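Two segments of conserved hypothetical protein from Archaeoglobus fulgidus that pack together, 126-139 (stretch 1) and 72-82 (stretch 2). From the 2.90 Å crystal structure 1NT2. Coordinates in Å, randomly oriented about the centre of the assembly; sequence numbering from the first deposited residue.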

# COMPACT_ATOMS: atom_id res chain seq x y z
N ASP B 126 -4.27 -3.28 24.61
CA ASP B 126 -3.20 -3.07 25.59
C ASP B 126 -2.54 -1.73 25.33
O ASP B 126 -2.26 -0.97 26.26
CB ASP B 126 -2.16 -4.18 25.48
CG ASP B 126 -2.31 -5.25 26.55
OD1 ASP B 126 -3.46 -5.63 26.88
OD2 ASP B 126 -1.27 -5.72 27.04
N VAL B 127 -2.28 -1.45 24.06
CA VAL B 127 -1.66 -0.20 23.63
C VAL B 127 -2.67 0.95 23.76
O VAL B 127 -2.29 2.09 24.05
CB VAL B 127 -1.16 -0.28 22.16
CG1 VAL B 127 -0.68 1.07 21.70
CG2 VAL B 127 -0.05 -1.30 22.05
N GLU B 128 -3.94 0.64 23.56
CA GLU B 128 -4.98 1.65 23.69
C GLU B 128 -5.10 2.07 25.15
O GLU B 128 -5.37 3.24 25.43
CB GLU B 128 -6.32 1.13 23.14
CG GLU B 128 -6.64 1.66 21.72
CD GLU B 128 -8.00 1.20 21.16
OE1 GLU B 128 -9.05 1.48 21.79
OE2 GLU B 128 -8.01 0.58 20.08
N ARG B 129 -4.88 1.14 26.08
CA ARG B 129 -4.95 1.50 27.50
C ARG B 129 -3.77 2.39 27.83
O ARG B 129 -3.87 3.32 28.63
CB ARG B 129 -4.92 0.27 28.40
CG ARG B 129 -5.22 0.59 29.86
CD ARG B 129 -5.03 -0.63 30.75
NE ARG B 129 -5.85 -1.76 30.31
CZ ARG B 129 -5.82 -2.97 30.86
NH1 ARG B 129 -5.02 -3.23 31.89
NH2 ARG B 129 -6.60 -3.94 30.38
N GLU B 130 -2.63 2.09 27.21
CA GLU B 130 -1.42 2.86 27.43
C GLU B 130 -1.56 4.33 27.03
O GLU B 130 -1.25 5.23 27.82
CB GLU B 130 -0.26 2.23 26.65
CG GLU B 130 0.81 1.59 27.52
CD GLU B 130 1.69 2.61 28.23
OE1 GLU B 130 2.64 2.19 28.91
OE2 GLU B 130 1.43 3.82 28.09
N ILE B 131 -2.01 4.58 25.80
CA ILE B 131 -2.15 5.95 25.36
C ILE B 131 -3.05 6.69 26.34
O ILE B 131 -2.93 7.91 26.50
CB ILE B 131 -2.72 6.04 23.93
CG1 ILE B 131 -4.10 5.37 23.86
CG2 ILE B 131 -1.76 5.38 22.96
CD1 ILE B 131 -5.27 6.24 24.28
N GLU B 132 -3.93 5.96 27.00
CA GLU B 132 -4.83 6.58 27.97
C GLU B 132 -4.06 6.96 29.23
O GLU B 132 -4.15 8.08 29.70
CB GLU B 132 -5.99 5.65 28.32
CG GLU B 132 -6.97 6.23 29.34
CD GLU B 132 -8.35 5.57 29.29
OE1 GLU B 132 -8.42 4.32 29.36
OE2 GLU B 132 -9.36 6.30 29.19
N GLU B 133 -3.29 6.02 29.77
CA GLU B 133 -2.50 6.29 30.96
C GLU B 133 -1.69 7.58 30.82
O GLU B 133 -1.83 8.48 31.63
CB GLU B 133 -1.56 5.13 31.27
CG GLU B 133 -1.77 4.55 32.66
CD GLU B 133 -3.13 3.88 32.82
OE1 GLU B 133 -3.20 2.63 32.68
OE2 GLU B 133 -4.12 4.59 33.07
N VAL B 134 -0.84 7.65 29.80
CA VAL B 134 -0.03 8.85 29.58
C VAL B 134 -0.89 10.08 29.28
O VAL B 134 -0.89 11.05 30.03
CB VAL B 134 0.94 8.67 28.41
CG1 VAL B 134 2.24 8.14 28.90
CG2 VAL B 134 0.36 7.73 27.40
N MET B 135 -1.62 10.05 28.17
CA MET B 135 -2.48 11.16 27.81
C MET B 135 -3.17 11.83 29.01
O MET B 135 -3.37 13.04 29.03
CB MET B 135 -3.51 10.70 26.78
CG MET B 135 -2.96 10.63 25.37
SD MET B 135 -2.84 12.26 24.58
CE MET B 135 -1.20 12.76 25.07
N GLU B 136 -3.54 11.05 30.02
CA GLU B 136 -4.20 11.62 31.20
C GLU B 136 -3.22 12.36 32.11
O GLU B 136 -3.63 13.17 32.94
CB GLU B 136 -4.89 10.51 32.02
CG GLU B 136 -6.29 10.16 31.53
CD GLU B 136 -6.86 8.89 32.17
OE1 GLU B 136 -7.93 8.44 31.70
OE2 GLU B 136 -6.25 8.36 33.13
N LYS B 137 -1.93 12.09 31.93
CA LYS B 137 -0.90 12.70 32.74
C LYS B 137 -0.14 13.78 32.01
O LYS B 137 0.10 14.86 32.54
CB LYS B 137 0.08 11.62 33.21
CG LYS B 137 1.24 12.13 34.05
CD LYS B 137 2.28 11.02 34.34
CE LYS B 137 1.80 9.99 35.38
NZ LYS B 137 0.68 9.10 34.93
N ILE B 138 0.24 13.49 30.77
CA ILE B 138 1.01 14.42 29.96
C ILE B 138 0.11 15.37 29.18
O ILE B 138 0.57 16.39 28.66
CB ILE B 138 1.93 13.63 28.98
CG1 ILE B 138 3.03 14.53 28.42
CG2 ILE B 138 1.12 13.06 27.85
CD1 ILE B 138 4.16 14.83 29.40
N ALA B 139 -1.18 15.06 29.11
CA ALA B 139 -2.12 15.89 28.37
C ALA B 139 -3.56 15.81 28.89
O ALA B 139 -4.47 15.45 28.16
CB ALA B 139 -2.07 15.51 26.90
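Stretch 2 (72-82) REDRYVVALVK

Stretch 2 is helical from Glu73 to Lys82, with Arg72 at the N-cap position, and it lies along the helix of stretch 1 in nearly antiparallel fashion. The two N-to-C directions differ by 155°, and the axes come within 9.8 Å of each other, so side chains of ordinary size can fill the space between them. The backbones are nearest where the CA atoms of Ile131 and Val77 stand 6.2 Å apart. Because the helices run in opposite senses, the start of stretch 2 meets the end of stretch 1: Glu73, Tyr76, Val77 and Leu80, at positions i, i+3, i+4 and i+7, line one face. Glu73 meets Ile138 and Val134, Tyr76 meets Val134 and Glu130, Val77 meets Val134 and Met135, and Leu80 meets Val127, Glu130 and Ile131.

Leu80 is the residue most covered by stretch 1. Its branched end fits among Val127, Glu130 and Ile131: CD2 of Leu80 lies 3.7 Å from CB of Glu130 and 3.7 Å from CG2 of Ile131, while its CG is 3.9 Å from CG1 of Val127. The same Val127 CG1 rests 3.6 Å from the backbone O of Leu80, so this compact side chain packs against main chain as well. Val77, short and branched at CB, suits the close approach of the backbones; its CG2 touches CG2 of Val134 at 3.7 Å, and its CG1 meets the flexible tip of Met135, CE, at 4.1 Å.

Tyr76 reaches further. Val134 CG1 lies 4.2 Å from its CD2, and its hydroxyl OH donates a hydrogen bond of 2.7 Å to OE1 of Glu130, giving the phenol a polar partner next to the apolar contacts of Val134. Near the start of the helix, the aliphatic part of Glu73 serves as packing surface: its CB lies 3.9 Å from CD1 of Ile138, while its carboxylate oxygens are hydrogen-bonded elsewhere in the structure.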

# COMPACT_ATOMS: atom_id res chain seq x y z
N ARG B 72 10.46 13.88 26.79
CA ARG B 72 9.97 13.47 25.47
C ARG B 72 8.82 12.46 25.52
O ARG B 72 8.58 11.72 24.56
CB ARG B 72 11.11 12.93 24.60
CG ARG B 72 12.07 14.01 24.08
CD ARG B 72 12.94 13.51 22.91
NE ARG B 72 13.78 12.35 23.23
CZ ARG B 72 14.61 11.76 22.37
NH1 ARG B 72 14.70 12.22 21.12
NH2 ARG B 72 15.34 10.71 22.74
N GLU B 73 8.10 12.45 26.63
CA GLU B 73 6.99 11.54 26.82
C GLU B 73 5.97 11.63 25.68
O GLU B 73 5.35 10.64 25.31
CB GLU B 73 6.29 11.84 28.15
CG GLU B 73 5.41 10.72 28.65
CD GLU B 73 6.20 9.58 29.27
OE1 GLU B 73 7.14 9.08 28.61
OE2 GLU B 73 5.89 9.19 30.41
N ASP B 74 5.79 12.83 25.14
CA ASP B 74 4.83 13.03 24.07
C ASP B 74 5.21 12.19 22.86
O ASP B 74 4.35 11.74 22.12
CB ASP B 74 4.74 14.51 23.70
CG ASP B 74 6.09 15.13 23.36
OD1 ASP B 74 7.08 14.84 24.08
OD2 ASP B 74 6.16 15.93 22.40
N ARG B 75 6.51 11.97 22.69
CA ARG B 75 7.02 11.18 21.57
C ARG B 75 6.56 9.75 21.76
O ARG B 75 6.00 9.13 20.86
CB ARG B 75 8.54 11.22 21.53
CG ARG B 75 9.11 12.61 21.62
CD ARG B 75 8.83 13.39 20.35
NE ARG B 75 9.29 14.77 20.48
CZ ARG B 75 9.48 15.58 19.44
NH1 ARG B 75 9.26 15.15 18.20
NH2 ARG B 75 9.90 16.83 19.65
N TYR B 76 6.82 9.22 22.96
CA TYR B 76 6.42 7.87 23.31
C TYR B 76 4.99 7.69 22.85
O TYR B 76 4.64 6.68 22.25
CB TYR B 76 6.51 7.67 24.82
CG TYR B 76 5.92 6.37 25.33
CD1 TYR B 76 6.62 5.17 25.24
CD2 TYR B 76 4.67 6.36 25.94
CE1 TYR B 76 6.08 3.99 25.76
CE2 TYR B 76 4.12 5.19 26.46
CZ TYR B 76 4.83 4.01 26.37
OH TYR B 76 4.30 2.87 26.92
N VAL B 77 4.15 8.69 23.11
CA VAL B 77 2.76 8.60 22.72
C VAL B 77 2.53 8.55 21.20
O VAL B 77 1.69 7.78 20.72
CB VAL B 77 1.94 9.76 23.34
CG1 VAL B 77 0.47 9.59 23.01
CG2 VAL B 77 2.14 9.77 24.85
N VAL B 78 3.27 9.34 20.43
CA VAL B 78 3.08 9.33 18.98
C VAL B 78 3.41 7.93 18.45
O VAL B 78 2.61 7.31 17.73
CB VAL B 78 3.99 10.36 18.29
CG1 VAL B 78 3.44 10.70 16.94
CG2 VAL B 78 4.09 11.59 19.13
N ALA B 79 4.59 7.43 18.81
CA ALA B 79 5.01 6.12 18.38
C ALA B 79 3.91 5.14 18.77
O ALA B 79 3.59 4.20 18.03
CB ALA B 79 6.31 5.75 19.08
N LEU B 80 3.33 5.37 19.93
CA LEU B 80 2.28 4.51 20.44
C LEU B 80 1.05 4.51 19.54
O LEU B 80 0.48 3.46 19.25
CB LEU B 80 1.92 4.95 21.85
CG LEU B 80 1.83 3.83 22.88
CD1 LEU B 80 3.13 3.06 22.90
CD2 LEU B 80 1.52 4.41 24.24
N VAL B 81 0.63 5.70 19.11
CA VAL B 81 -0.55 5.84 18.26
C VAL B 81 -0.28 5.29 16.88
O VAL B 81 -1.18 4.75 16.23
CB VAL B 81 -0.94 7.30 18.09
CG1 VAL B 81 -2.11 7.40 17.16
CG2 VAL B 81 -1.28 7.89 19.41
N LYS B 82 0.96 5.45 16.43
CA LYS B 82 1.36 4.97 15.12
C LYS B 82 1.48 3.46 15.11
O LYS B 82 1.42 2.83 14.07
CB LYS B 82 2.68 5.62 14.69
CG LYS B 82 2.53 7.03 14.13
CD LYS B 82 3.83 7.49 13.48
CE LYS B 82 3.64 8.76 12.67
NZ LYS B 82 3.33 9.94 13.53